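Local coordinates for pyridine nucleotide-disulphide oxidoreductase dimerisation region (Escherichia coli BL21, PDB 6KYY), which is a flavoprotein disulfide reductase that binds FAD, carries copper(II) ions in this crystal and probably takes part in resistance to reactive chlorine species, at residues R203-I208 with G349-Q354; R332-Y337 with M415-G420; V384-V389 with G398-C403. All blocks are in the same frame, centred on the assembly; numbering follows the deposited sequence.

Contact 1 of 3, residues R203-I208 with G349-Q354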
ATOM      1  N   ARG B 203     -22.875  -0.189 -11.048  1.00 30.85           N
ATOM      2  CA  ARG B 203     -22.101  -1.401 -11.283  1.00 33.80           C
ATOM      3  C   ARG B 203     -21.502  -1.982 -10.009  1.00 29.89           C
ATOM      4  O   ARG B 203     -20.916  -3.069 -10.057  1.00 41.74           O
ATOM      5  CB  ARG B 203     -20.980  -1.128 -12.293  1.00 30.49           C
ATOM      6  CG  ARG B 203     -21.411  -1.248 -13.745  1.00 31.52           C
ATOM      7  CD  ARG B 203     -20.227  -1.093 -14.686  1.00 51.30           C
ATOM      8  NE  ARG B 203     -19.635   0.239 -14.605  1.00 62.27           N
ATOM      9  CZ  ARG B 203     -19.458   1.043 -15.648  1.00 62.66           C
ATOM     10  NH1 ARG B 203     -18.912   2.240 -15.482  1.00 44.03           N
ATOM     11  NH2 ARG B 203     -19.827   0.650 -16.861  1.00 63.35           N
ATOM     12  N   GLU B 204     -21.634  -1.294  -8.878  1.00 26.52           N
ATOM     13  CA  GLU B 204     -21.129  -1.772  -7.603  1.00 17.20           C
ATOM     14  C   GLU B 204     -22.283  -2.275  -6.743  1.00 23.25           C
ATOM     15  O   GLU B 204     -23.457  -2.195  -7.115  1.00 24.25           O
ATOM     16  CB  GLU B 204     -20.353  -0.666  -6.887  1.00 22.89           C
ATOM     17  CG  GLU B 204     -19.324   0.043  -7.754  1.00 25.40           C
ATOM     18  CD  GLU B 204     -18.083  -0.794  -7.991  1.00 23.54           C
ATOM     19  OE1 GLU B 204     -17.900  -1.802  -7.279  1.00 23.33           O
ATOM     20  OE2 GLU B 204     -17.288  -0.441  -8.888  1.00 32.15           O
ATOM     21  N   ASP B 205     -21.941  -2.802  -5.571  1.00 32.59           N
ATOM     22  CA  ASP B 205     -22.957  -3.235  -4.625  1.00 28.43           C
ATOM     23  C   ASP B 205     -23.604  -2.030  -3.956  1.00 27.22           C
ATOM     24  O   ASP B 205     -23.010  -0.954  -3.854  1.00 24.94           O
ATOM     25  CB  ASP B 205     -22.348  -4.153  -3.567  1.00 23.06           C
ATOM     26  CG  ASP B 205     -22.302  -5.599  -4.008  1.00 30.01           C
ATOM     27  OD1 ASP B 205     -23.268  -6.055  -4.655  1.00 13.82           O
ATOM     28  OD2 ASP B 205     -21.298  -6.278  -3.707  1.00 32.04           O
ATOM     29  N   ARG B 206     -24.842  -2.218  -3.496  1.00 19.24           N
ATOM     30  CA  ARG B 206     -25.534  -1.132  -2.814  1.00 21.13           C
ATOM     31  C   ARG B 206     -24.900  -0.821  -1.465  1.00 28.76           C
ATOM     32  O   ARG B 206     -24.887   0.342  -1.045  1.00 21.99           O
ATOM     33  CB  ARG B 206     -27.015  -1.475  -2.643  1.00 27.69           C
ATOM     34  CG  ARG B 206     -27.824  -1.435  -3.936  1.00 18.92           C
ATOM     35  CD  ARG B 206     -27.671  -0.103  -4.656  1.00 27.88           C
ATOM     36  NE  ARG B 206     -26.629  -0.150  -5.679  1.00 22.38           N
ATOM     37  CZ  ARG B 206     -26.065   0.922  -6.225  1.00 30.00           C
ATOM     38  NH1 ARG B 206     -26.444   2.136  -5.853  1.00 35.46           N
ATOM     39  NH2 ARG B 206     -25.122   0.778  -7.144  1.00 20.61           N
ATOM     40  N   ASP B 207     -24.360  -1.833  -0.781  1.00 19.39           N
ATOM     41  CA  ASP B 207     -23.779  -1.600   0.538  1.00 16.39           C
ATOM     42  C   ASP B 207     -22.521  -0.745   0.452  1.00 23.62           C
ATOM     43  O   ASP B 207     -22.278   0.097   1.324  1.00 32.48           O
ATOM     44  CB  ASP B 207     -23.482  -2.931   1.232  1.00 13.16           C
ATOM     45  CG  ASP B 207     -22.856  -3.948   0.301  1.00 31.45           C
ATOM     46  OD1 ASP B 207     -23.563  -4.892  -0.109  1.00 30.97           O
ATOM     47  OD2 ASP B 207     -21.657  -3.806  -0.016  1.00 54.17           O
ATOM     48  N   ILE B 208     -21.712  -0.937  -0.589  1.00 25.77           N
ATOM     49  CA  ILE B 208     -20.530  -0.097  -0.763  1.00 35.01           C
ATOM     50  C   ILE B 208     -20.863   1.208  -1.483  1.00 27.70           C
ATOM     51  O   ILE B 208     -20.208   2.227  -1.242  1.00 24.15           O
ATOM     52  CB  ILE B 208     -19.413  -0.862  -1.494  1.00 23.47           C
ATOM     53  CG1 ILE B 208     -19.901  -1.403  -2.839  1.00 27.52           C
ATOM     54  CG2 ILE B 208     -18.884  -1.990  -0.624  1.00 21.30           C
ATOM     55  CD1 ILE B 208     -18.788  -1.943  -3.711  1.00 18.45           C
ATOM     56  N   GLY B 349     -12.934  -9.310  -9.107  1.00 10.92           N
ATOM     57  CA  GLY B 349     -13.971 -10.320  -9.085  1.00 12.60           C
ATOM     58  C   GLY B 349     -15.362  -9.704  -9.130  1.00 15.14           C
ATOM     59  O   GLY B 349     -15.547  -8.510  -9.369  1.00 15.08           O
ATOM     60  N   MET B 350     -16.354 -10.553  -8.883  1.00 18.38           N
ATOM     61  CA  MET B 350     -17.743 -10.136  -8.991  1.00 27.32           C
ATOM     62  C   MET B 350     -18.237  -9.517  -7.689  1.00 28.37           C
ATOM     63  O   MET B 350     -17.719  -9.795  -6.604  1.00 17.91           O
ATOM     64  CB  MET B 350     -18.646 -11.312  -9.373  1.00 17.42           C
ATOM     65  CG  MET B 350     -18.244 -12.656  -8.797  1.00 23.21           C
ATOM     66  SD  MET B 350     -19.316 -13.966  -9.426  1.00 31.50           S
ATOM     67  CE  MET B 350     -18.186 -15.353  -9.466  1.00 15.20           C
ATOM     68  N   THR B 351     -19.249  -8.664  -7.818  1.00 23.35           N
ATOM     69  CA  THR B 351     -19.909  -8.072  -6.669  1.00 17.49           C
ATOM     70  C   THR B 351     -20.782  -9.111  -5.968  1.00 26.95           C
ATOM     71  O   THR B 351     -20.977 -10.231  -6.449  1.00 40.30           O
ATOM     72  CB  THR B 351     -20.765  -6.881  -7.097  1.00 29.41           C
ATOM     73  OG1 THR B 351     -21.694  -7.300  -8.105  1.00 28.02           O
ATOM     74  CG2 THR B 351     -19.896  -5.772  -7.657  1.00 19.06           C
ATOM     75  N   GLU B 352     -21.316  -8.726  -4.806  1.00 28.50           N
ATOM     76  CA  GLU B 352     -22.281  -9.589  -4.137  1.00 21.17           C
ATOM     77  C   GLU B 352     -23.550  -9.734  -4.963  1.00 25.12           C
ATOM     78  O   GLU B 352     -24.171 -10.803  -4.961  1.00 27.49           O
ATOM     79  CB  GLU B 352     -22.610  -9.046  -2.745  1.00 25.35           C
ATOM     80  CG  GLU B 352     -23.470  -9.981  -1.908  1.00 18.10           C
ATOM     81  CD  GLU B 352     -24.016  -9.316  -0.661  1.00 26.33           C
ATOM     82  OE1 GLU B 352     -23.489  -8.252  -0.273  1.00 22.41           O
ATOM     83  OE2 GLU B 352     -24.975  -9.857  -0.070  1.00 19.83           O
ATOM     84  N   GLU B 353     -23.940  -8.679  -5.685  1.00 20.88           N
ATOM     85  CA  GLU B 353     -25.120  -8.748  -6.539  1.00 20.03           C
ATOM     86  C   GLU B 353     -25.004  -9.885  -7.548  1.00 19.93           C
ATOM     87  O   GLU B 353     -25.923 -10.698  -7.693  1.00 24.50           O
ATOM     88  CB  GLU B 353     -25.324  -7.412  -7.257  1.00 18.44           C
ATOM     89  CG  GLU B 353     -26.024  -6.353  -6.422  1.00 32.89           C
ATOM     90  CD  GLU B 353     -27.534  -6.429  -6.527  1.00 40.55           C
ATOM     91  OE1 GLU B 353     -28.034  -7.054  -7.487  1.00 32.42           O
ATOM     92  OE2 GLU B 353     -28.220  -5.864  -5.650  1.00 45.55           O
ATOM     93  N   GLN B 354     -23.870  -9.962  -8.250  1.00 17.16           N
ATOM     94  CA  GLN B 354     -23.685 -11.021  -9.236  1.00 20.31           C
ATOM     95  C   GLN B 354     -23.524 -12.382  -8.567  1.00 19.67           C
ATOM     96  O   GLN B 354     -24.014 -13.393  -9.082  1.00 34.36           O
ATOM     97  CB  GLN B 354     -22.475 -10.719 -10.120  1.00 27.23           C
ATOM     98  CG  GLN B 354     -22.364  -9.271 -10.561  1.00 31.11           C
ATOM     99  CD  GLN B 354     -20.994  -8.944 -11.122  1.00 39.01           C
ATOM    100  OE1 GLN B 354     -20.334  -9.797 -11.714  1.00 41.74           O
ATOM    101  NE2 GLN B 354     -20.559  -7.702 -10.938  1.00 46.49           N
TER
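The N terminus of helix 352-358 receives the carboxylate of Asp205, which comes from the start of another helix, 206-218. The pair lies where the nucleotide-disulphide oxidoreductase part of the chain meets the dimerisation domain. Asp205 is itself the N-cap residue of helix 206-218, but its side chain makes no capping bond there. Its CG lies anti to its own carbonyl carbon (chi1 -86°), and both oxygens serve the other helix. Asp205 OD2 accepts from Glu352 N at 2.7 Å, with an N-H...O angle of 157°. Asp205 OD1 accepts from Glu353 N at 2.9 Å, a more bent bond. Each oxygen uses its syn lone pair, so the carboxylate grips two successive amides like a fork. Thr351 is the N-cap of this helix; its OG1 takes a weak bond from Gln354 N. The Thr351 methyl CG2 packs 3.8 Å from Arg203 O. Asp205 and Glu352 cross at about a right angle, and Glu352 CB lies 3.2 Å from Asp205 OD2. Glu353 runs past Asp205 in the opposite direction. Further out, Asp207 OD1 and Glu352 OE1 stand 3.4 Å apart, two acceptors with no bond between them. Both form salt bridges with Lys386. Nearby, Glu204 turns to other partners, a hydrogen bond with Tyr337 and a salt bridge with Arg347. Several acids thus gather round one helix start. Lys386 probably offsets the repulsion between Asp207 and Glu352, while its pairing with Asp205 is long and weak. The two amides and the helix end would be expected to keep Asp205 ionised.

Contact 2 of 3, residues R332-Y337 with M415-G420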
ATOM      1  N   ARG B 332      -6.578 -12.918 -19.855  1.00 22.00           N
ATOM      2  CA  ARG B 332      -6.948 -11.979 -18.804  1.00 21.71           C
ATOM      3  C   ARG B 332      -8.050 -12.560 -17.929  1.00 18.50           C
ATOM      4  O   ARG B 332      -9.068 -13.044 -18.432  1.00 20.14           O
ATOM      5  CB  ARG B 332      -7.406 -10.657 -19.416  1.00 16.40           C
ATOM      6  CG  ARG B 332      -6.309  -9.618 -19.539  1.00 24.11           C
ATOM      7  CD  ARG B 332      -6.683  -8.549 -20.547  1.00  9.68           C
ATOM      8  NE  ARG B 332      -5.506  -7.962 -21.178  1.00  5.59           N
ATOM      9  CZ  ARG B 332      -5.549  -7.163 -22.239  1.00 12.04           C
ATOM     10  NH1 ARG B 332      -6.714  -6.858 -22.792  1.00 17.52           N
ATOM     11  NH2 ARG B 332      -4.427  -6.672 -22.746  1.00 10.93           N
ATOM     12  N   LYS B 333      -7.848 -12.507 -16.614  1.00  7.76           N
ATOM     13  CA  LYS B 333      -8.869 -12.935 -15.672  1.00 14.51           C
ATOM     14  C   LYS B 333      -8.719 -12.140 -14.385  1.00 14.74           C
ATOM     15  O   LYS B 333      -7.610 -11.759 -13.998  1.00 11.89           O
ATOM     16  CB  LYS B 333      -8.793 -14.442 -15.392  1.00 10.20           C
ATOM     17  CG  LYS B 333      -7.553 -14.895 -14.639  1.00  8.56           C
ATOM     18  CD  LYS B 333      -7.683 -16.353 -14.222  1.00  7.67           C
ATOM     19  CE  LYS B 333      -6.348 -16.938 -13.796  1.00 22.33           C
ATOM     20  NZ  LYS B 333      -6.530 -18.145 -12.941  1.00 38.03           N
ATOM     21  N   ASN B 334      -9.853 -11.887 -13.734  1.00 11.94           N
ATOM     22  CA  ASN B 334      -9.919 -11.141 -12.478  1.00 14.46           C
ATOM     23  C   ASN B 334      -9.143  -9.826 -12.577  1.00 22.17           C
ATOM     24  O   ASN B 334      -8.202  -9.562 -11.826  1.00 19.57           O
ATOM     25  CB  ASN B 334      -9.417 -11.990 -11.309  1.00  9.25           C
ATOM     26  CG  ASN B 334     -10.049 -13.368 -11.274  1.00 16.64           C
ATOM     27  OD1 ASN B 334     -11.268 -13.507 -11.383  1.00 22.82           O
ATOM     28  ND2 ASN B 334      -9.223 -14.394 -11.099  1.00  4.25           N
ATOM     29  N   VAL B 335      -9.562  -8.999 -13.529  1.00 25.05           N
ATOM     30  CA  VAL B 335      -8.933  -7.702 -13.759  1.00 15.02           C
ATOM     31  C   VAL B 335      -9.341  -6.748 -12.643  1.00 28.33           C
ATOM     32  O   VAL B 335     -10.537  -6.470 -12.472  1.00 17.60           O
ATOM     33  CB  VAL B 335      -9.310  -7.137 -15.136  1.00  6.29           C
ATOM     34  CG1 VAL B 335      -8.734  -5.745 -15.304  1.00 10.74           C
ATOM     35  CG2 VAL B 335      -8.820  -8.059 -16.242  1.00  6.23           C
ATOM     36  N   PRO B 336      -8.397  -6.225 -11.864  1.00 13.66           N
ATOM     37  CA  PRO B 336      -8.747  -5.322 -10.766  1.00 19.63           C
ATOM     38  C   PRO B 336      -8.813  -3.867 -11.210  1.00 17.14           C
ATOM     39  O   PRO B 336      -8.262  -3.468 -12.237  1.00 21.28           O
ATOM     40  CB  PRO B 336      -7.599  -5.536  -9.773  1.00 14.52           C
ATOM     41  CG  PRO B 336      -6.422  -5.840 -10.649  1.00 23.86           C
ATOM     42  CD  PRO B 336      -6.951  -6.502 -11.909  1.00 16.56           C
ATOM     43  N   TYR B 337      -9.511  -3.071 -10.401  1.00 10.02           N
ATOM     44  CA  TYR B 337      -9.608  -1.637 -10.631  1.00 15.73           C
ATOM     45  C   TYR B 337      -9.779  -0.934  -9.293  1.00 16.46           C
ATOM     46  O   TYR B 337     -10.120  -1.554  -8.283  1.00 15.53           O
ATOM     47  CB  TYR B 337     -10.760  -1.291 -11.585  1.00 12.06           C
ATOM     48  CG  TYR B 337     -12.144  -1.590 -11.057  1.00 11.50           C
ATOM     49  CD1 TYR B 337     -12.750  -2.817 -11.299  1.00 10.80           C
ATOM     50  CD2 TYR B 337     -12.857  -0.637 -10.338  1.00  8.34           C
ATOM     51  CE1 TYR B 337     -14.019  -3.092 -10.825  1.00  8.68           C
ATOM     52  CE2 TYR B 337     -14.126  -0.904  -9.860  1.00 12.15           C
ATOM     53  CZ  TYR B 337     -14.702  -2.132 -10.107  1.00 13.90           C
ATOM     54  OH  TYR B 337     -15.966  -2.401  -9.633  1.00 36.80           O
ATOM     55  N   MET B 415      -4.004 -11.939  -6.408  1.00 18.68           N
ATOM     56  CA  MET B 415      -2.951 -12.942  -6.518  1.00 22.41           C
ATOM     57  C   MET B 415      -3.507 -14.351  -6.340  1.00 28.45           C
ATOM     58  O   MET B 415      -3.411 -15.191  -7.243  1.00 23.43           O
ATOM     59  CB  MET B 415      -1.862 -12.657  -5.485  1.00 27.32           C
ATOM     60  CG  MET B 415      -0.738 -11.777  -5.982  1.00 37.65           C
ATOM     61  SD  MET B 415       0.456 -12.692  -6.969  1.00 51.09           S
ATOM     62  CE  MET B 415       0.958 -11.421  -8.124  1.00 30.71           C
ATOM     63  N   VAL B 416      -4.098 -14.630  -5.176  1.00 12.57           N
ATOM     64  CA  VAL B 416      -4.560 -15.982  -4.887  1.00 20.02           C
ATOM     65  C   VAL B 416      -5.795 -16.352  -5.699  1.00 25.80           C
ATOM     66  O   VAL B 416      -6.078 -17.542  -5.876  1.00 24.54           O
ATOM     67  CB  VAL B 416      -4.825 -16.153  -3.379  1.00 26.63           C
ATOM     68  CG1 VAL B 416      -3.666 -15.601  -2.572  1.00 26.07           C
ATOM     69  CG2 VAL B 416      -6.117 -15.470  -2.980  1.00 18.97           C
ATOM     70  N   MET B 417      -6.543 -15.368  -6.204  1.00 18.97           N
ATOM     71  CA  MET B 417      -7.679 -15.686  -7.064  1.00 20.05           C
ATOM     72  C   MET B 417      -7.208 -16.185  -8.424  1.00 18.72           C
ATOM     73  O   MET B 417      -7.805 -17.107  -8.994  1.00 37.01           O
ATOM     74  CB  MET B 417      -8.587 -14.466  -7.219  1.00 20.21           C
ATOM     75  CG  MET B 417      -9.469 -14.212  -6.008  1.00 15.94           C
ATOM     76  SD  MET B 417     -10.888 -13.132  -6.285  1.00 27.28           S
ATOM     77  CE  MET B 417     -10.632 -12.631  -7.981  1.00 12.09           C
ATOM     78  N   ASP B 418      -6.137 -15.594  -8.957  1.00 18.35           N
ATOM     79  CA  ASP B 418      -5.575 -16.076 -10.214  1.00 20.08           C
ATOM     80  C   ASP B 418      -4.964 -17.462 -10.048  1.00 24.25           C
ATOM     81  O   ASP B 418      -5.104 -18.318 -10.929  1.00 27.39           O
ATOM     82  CB  ASP B 418      -4.531 -15.089 -10.735  1.00 14.31           C
ATOM     83  CG  ASP B 418      -5.152 -13.850 -11.350  1.00 27.10           C
ATOM     84  OD1 ASP B 418      -4.429 -12.848 -11.531  1.00 20.60           O
ATOM     85  OD2 ASP B 418      -6.365 -13.879 -11.652  1.00 16.69           O
ATOM     86  N   ALA B 419      -4.289 -17.703  -8.925  1.00 24.30           N
ATOM     87  CA  ALA B 419      -3.647 -18.984  -8.662  1.00 21.66           C
ATOM     88  C   ALA B 419      -4.613 -20.046  -8.153  1.00 26.49           C
ATOM     89  O   ALA B 419      -4.174 -21.160  -7.844  1.00 21.58           O
ATOM     90  CB  ALA B 419      -2.506 -18.803  -7.657  1.00 19.00           C
ATOM     91  N   GLY B 420      -5.904 -19.735  -8.051  1.00 22.35           N
ATOM     92  CA  GLY B 420      -6.882 -20.720  -7.632  1.00 23.83           C
ATOM     93  C   GLY B 420      -6.737 -21.207  -6.209  1.00 22.99           C
ATOM     94  O   GLY B 420      -7.204 -22.303  -5.891  1.00 43.08           O
TER
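Asp418, Asn334 and Lys333 carry most of this surface contact. Asn334 ND2 donates to Asp418 OD2 at 3.0 Å, with an N-H...O angle of 157°. The donor meets OD2 nearly along its C-O axis, and the amide and carboxylate planes are 17° apart. The two side chains slide past each other in opposite directions. The other oxygen of Asp418, OD1, forms a salt bridge with Lys414, which also bonds to Asn334 O. Lys333 runs alongside the same aspartate as an extended chain, in the opposite direction. Lys333 CG passes 3.4 Å from Asp418 OD2. Lys333 NZ bonds to the backbone oxygen Asp418 O, modelled at 2.5 Å, a length that is doubtful at this resolution. Lys333 NZ stays 4.5 Å from Asp418 OD2, beyond a salt bridge. Asp418 closes helix 406-418, and Gly420 turns the chain out of it in a Schellman motif. The lysine therefore puts its charge at the C-terminal end of a helix, where it would probably suit the helix dipole. The segment 332-337 is the loop leading from helix 307-321 into strand 337-339. Met417 packs its methyl against the Asn334 amide: Met417 CE lies 3.4 Å from Asn334 CG. Asn334 and Met417 both also touch Val348 of strand 345-349. Gln429 of the second subunit packs on Asp418.

Contact 3 of 3, residues V384-V389 with G398-C403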
ATOM      1  N   VAL B 384     -15.086   0.161   4.414  1.00 20.50           N
ATOM      2  CA  VAL B 384     -15.510  -1.176   4.814  1.00 23.05           C
ATOM      3  C   VAL B 384     -14.775  -2.184   3.943  1.00 14.13           C
ATOM      4  O   VAL B 384     -14.318  -1.862   2.844  1.00 13.56           O
ATOM      5  CB  VAL B 384     -17.048  -1.333   4.695  1.00 14.69           C
ATOM      6  CG1 VAL B 384     -17.464  -1.447   3.235  1.00  6.76           C
ATOM      7  CG2 VAL B 384     -17.538  -2.530   5.501  1.00 17.60           C
ATOM      8  N   LEU B 385     -14.643  -3.407   4.445  1.00 12.48           N
ATOM      9  CA  LEU B 385     -14.103  -4.527   3.688  1.00 14.51           C
ATOM     10  C   LEU B 385     -15.179  -5.591   3.538  1.00 26.28           C
ATOM     11  O   LEU B 385     -15.940  -5.853   4.474  1.00 18.82           O
ATOM     12  CB  LEU B 385     -12.874  -5.132   4.375  1.00 11.86           C
ATOM     13  CG  LEU B 385     -11.688  -4.212   4.654  1.00 23.93           C
ATOM     14  CD1 LEU B 385     -10.454  -5.037   4.984  1.00 22.39           C
ATOM     15  CD2 LEU B 385     -11.428  -3.305   3.468  1.00 15.78           C
ATOM     16  N   LYS B 386     -15.243  -6.199   2.357  1.00 12.66           N
ATOM     17  CA  LYS B 386     -16.155  -7.311   2.141  1.00 14.50           C
ATOM     18  C   LYS B 386     -15.644  -8.143   0.977  1.00 13.58           C
ATOM     19  O   LYS B 386     -15.114  -7.603   0.002  1.00 12.22           O
ATOM     20  CB  LYS B 386     -17.587  -6.829   1.872  1.00 16.47           C
ATOM     21  CG  LYS B 386     -17.778  -6.155   0.528  1.00 17.48           C
ATOM     22  CD  LYS B 386     -19.241  -5.908   0.223  1.00 25.83           C
ATOM     23  CE  LYS B 386     -19.976  -7.206  -0.044  1.00 14.74           C
ATOM     24  NZ  LYS B 386     -21.403  -6.954  -0.377  1.00 32.09           N
ATOM     25  N   ALA B 387     -15.788  -9.460   1.099  1.00 13.98           N
ATOM     26  CA  ALA B 387     -15.430 -10.385   0.039  1.00 29.39           C
ATOM     27  C   ALA B 387     -16.441 -11.520   0.026  1.00 33.30           C
ATOM     28  O   ALA B 387     -17.252 -11.670   0.943  1.00 19.48           O
ATOM     29  CB  ALA B 387     -14.006 -10.921   0.208  1.00 12.31           C
ATOM     30  N   ILE B 388     -16.391 -12.321  -1.033  1.00 12.84           N
ATOM     31  CA  ILE B 388     -17.363 -13.381  -1.266  1.00 18.71           C
ATOM     32  C   ILE B 388     -16.609 -14.696  -1.396  1.00 18.28           C
ATOM     33  O   ILE B 388     -15.713 -14.824  -2.239  1.00 23.53           O
ATOM     34  CB  ILE B 388     -18.214 -13.106  -2.514  1.00 18.21           C
ATOM     35  CG1 ILE B 388     -18.846 -11.716  -2.417  1.00 18.50           C
ATOM     36  CG2 ILE B 388     -19.292 -14.166  -2.672  1.00 24.35           C
ATOM     37  CD1 ILE B 388     -18.982 -11.019  -3.742  1.00 19.10           C
ATOM     38  N   VAL B 389     -16.974 -15.666  -0.564  1.00 21.37           N
ATOM     39  CA  VAL B 389     -16.358 -16.986  -0.551  1.00 18.40           C
ATOM     40  C   VAL B 389     -17.348 -17.979  -1.139  1.00 20.56           C
ATOM     41  O   VAL B 389     -18.537 -17.953  -0.799  1.00 31.41           O
ATOM     42  CB  VAL B 389     -15.944 -17.399   0.871  1.00 30.66           C
ATOM     43  CG1 VAL B 389     -15.337 -18.796   0.867  1.00 25.70           C
ATOM     44  CG2 VAL B 389     -14.974 -16.383   1.455  1.00 27.72           C
ATOM     45  N   GLY B 398     -14.921 -12.593  -5.316  1.00 24.84           N
ATOM     46  CA  GLY B 398     -14.763 -11.164  -5.481  1.00 14.50           C
ATOM     47  C   GLY B 398     -14.483 -10.510  -4.147  1.00 21.09           C
ATOM     48  O   GLY B 398     -14.664 -11.113  -3.083  1.00 22.07           O
ATOM     49  N   ALA B 399     -14.038  -9.258  -4.224  1.00 19.02           N
ATOM     50  CA  ALA B 399     -13.723  -8.486  -3.032  1.00 14.46           C
ATOM     51  C   ALA B 399     -14.064  -7.023  -3.278  1.00  8.63           C
ATOM     52  O   ALA B 399     -14.037  -6.550  -4.415  1.00 16.10           O
ATOM     53  CB  ALA B 399     -12.248  -8.626  -2.638  1.00 13.36           C
ATOM     54  N   SER B 400     -14.394  -6.317  -2.197  1.00 14.23           N
ATOM     55  CA  SER B 400     -14.661  -4.880  -2.223  1.00 15.38           C
ATOM     56  C   SER B 400     -13.838  -4.257  -1.098  1.00 12.30           C
ATOM     57  O   SER B 400     -14.202  -4.365   0.076  1.00 14.69           O
ATOM     58  CB  SER B 400     -16.145  -4.587  -2.050  1.00 23.25           C
ATOM     59  OG  SER B 400     -16.876  -4.967  -3.201  1.00 16.87           O
ATOM     60  N   LEU B 401     -12.726  -3.627  -1.451  1.00 11.04           N
ATOM     61  CA  LEU B 401     -11.801  -3.061  -0.475  1.00  9.79           C
ATOM     62  C   LEU B 401     -11.944  -1.543  -0.506  1.00 17.49           C
ATOM     63  O   LEU B 401     -11.338  -0.869  -1.343  1.00 37.37           O
ATOM     64  CB  LEU B 401     -10.375  -3.514  -0.774  1.00 15.80           C
ATOM     65  CG  LEU B 401     -10.191  -5.034  -0.723  1.00 13.80           C
ATOM     66  CD1 LEU B 401      -8.723  -5.413  -0.771  1.00 18.42           C
ATOM     67  CD2 LEU B 401     -10.851  -5.620   0.517  1.00  8.15           C
ATOM     68  N   LEU B 402     -12.769  -1.016   0.396  1.00 21.12           N
ATOM     69  CA  LEU B 402     -12.985   0.420   0.549  1.00 11.03           C
ATOM     70  C   LEU B 402     -12.215   0.851   1.791  1.00 23.99           C
ATOM     71  O   LEU B 402     -12.756   0.902   2.896  1.00 20.74           O
ATOM     72  CB  LEU B 402     -14.471   0.731   0.660  1.00  7.29           C
ATOM     73  CG  LEU B 402     -14.875   2.205   0.690  1.00 11.59           C
ATOM     74  CD1 LEU B 402     -14.225   2.969  -0.449  1.00 12.60           C
ATOM     75  CD2 LEU B 402     -16.389   2.347   0.638  1.00 10.28           C
ATOM     76  N   CYS B 403     -10.935   1.156   1.606  1.00 15.35           N
ATOM     77  CA  CYS B 403     -10.064   1.479   2.723  1.00 23.83           C
ATOM     78  C   CYS B 403      -8.926   2.356   2.226  1.00 31.63           C
ATOM     79  O   CYS B 403      -8.725   2.531   1.022  1.00 24.72           O
ATOM     80  CB  CYS B 403      -9.513   0.211   3.372  1.00 11.51           C
ATOM     81  SG  CYS B 403      -9.037  -1.035   2.170  1.00 32.89           S
TER
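Lys386 O is held by two groups of the facing strand. Ser400 N donates to Lys386 O at 2.6 Å, nearly along the C=O axis. Ala399 CA adds a weaker CA-H...O contact to Lys386 O at 3.5 Å. In return Lys386 N donates to Ser400 O at 3.1 Å, from 23° out of the carbonyl plane. Lys386 and Ser400 are thus a hydrogen-bonded pair of an antiparallel hairpin formed by strands 384-390 and 396-402. The hairpin supplies two inner strands of the five-stranded antiparallel sheet of the dimerisation domain. Val384 and Leu402 form a second such pair, with a bond each way. Ile388 N reaches Gly398 O at 2.9 Å toward the turn. Between these lie the non-hydrogen-bonded pairs Leu385-Leu401 and Ala387-Ala399; the CA atoms of the two alanines are 4.0 Å apart. Leu385 and Leu401 cross obliquely and meet through their CD2 methyls at 3.8 Å. The same Leu385 methyl lies 3.5 Å from Cys403 SG. On the face of Lys386 and Ser400, the lysine CG sits between its own backbone N and carbonyl carbon (chi1 70°), which rests it against the serine CB. The lysine chain bends at chi3, and NZ forms salt bridges with Glu352 and Asp207. Strand 362-368 bonds to the other edge of 384-390, and strand 345-349 to the other side of 396-402. Helix 206-218 covers the face of Lys386, Ser400 and Leu402 with Ile208 and Ile212. Helix 406-418 packs beneath Ala399 and Leu401 on the other face.

How the contacts relate
From the N terminus, segment 203-208 comes first, at the head of helix 206-218. Contact 2 opens at 332-337 before contact 1 closes at 349-354, so the two loops cross. Contact 3 follows contact 1 in series. Its short hairpin is nested inside the long loop that contact 2 closes at 415-420, at the end of the helix that follows strand 396-402. Contact 1 ties helix 206-218 to the dimerisation domain. Contact 2 ties the loop before strand 337-339 to the end of helix 406-418, and contact 3 joins two strands of the dimerisation-domain sheet. Lys386 links contacts 1 and 3, Glu204 and Tyr337 probably link 1 and 2, and Met417 packs on Gly398 between 2 and 3.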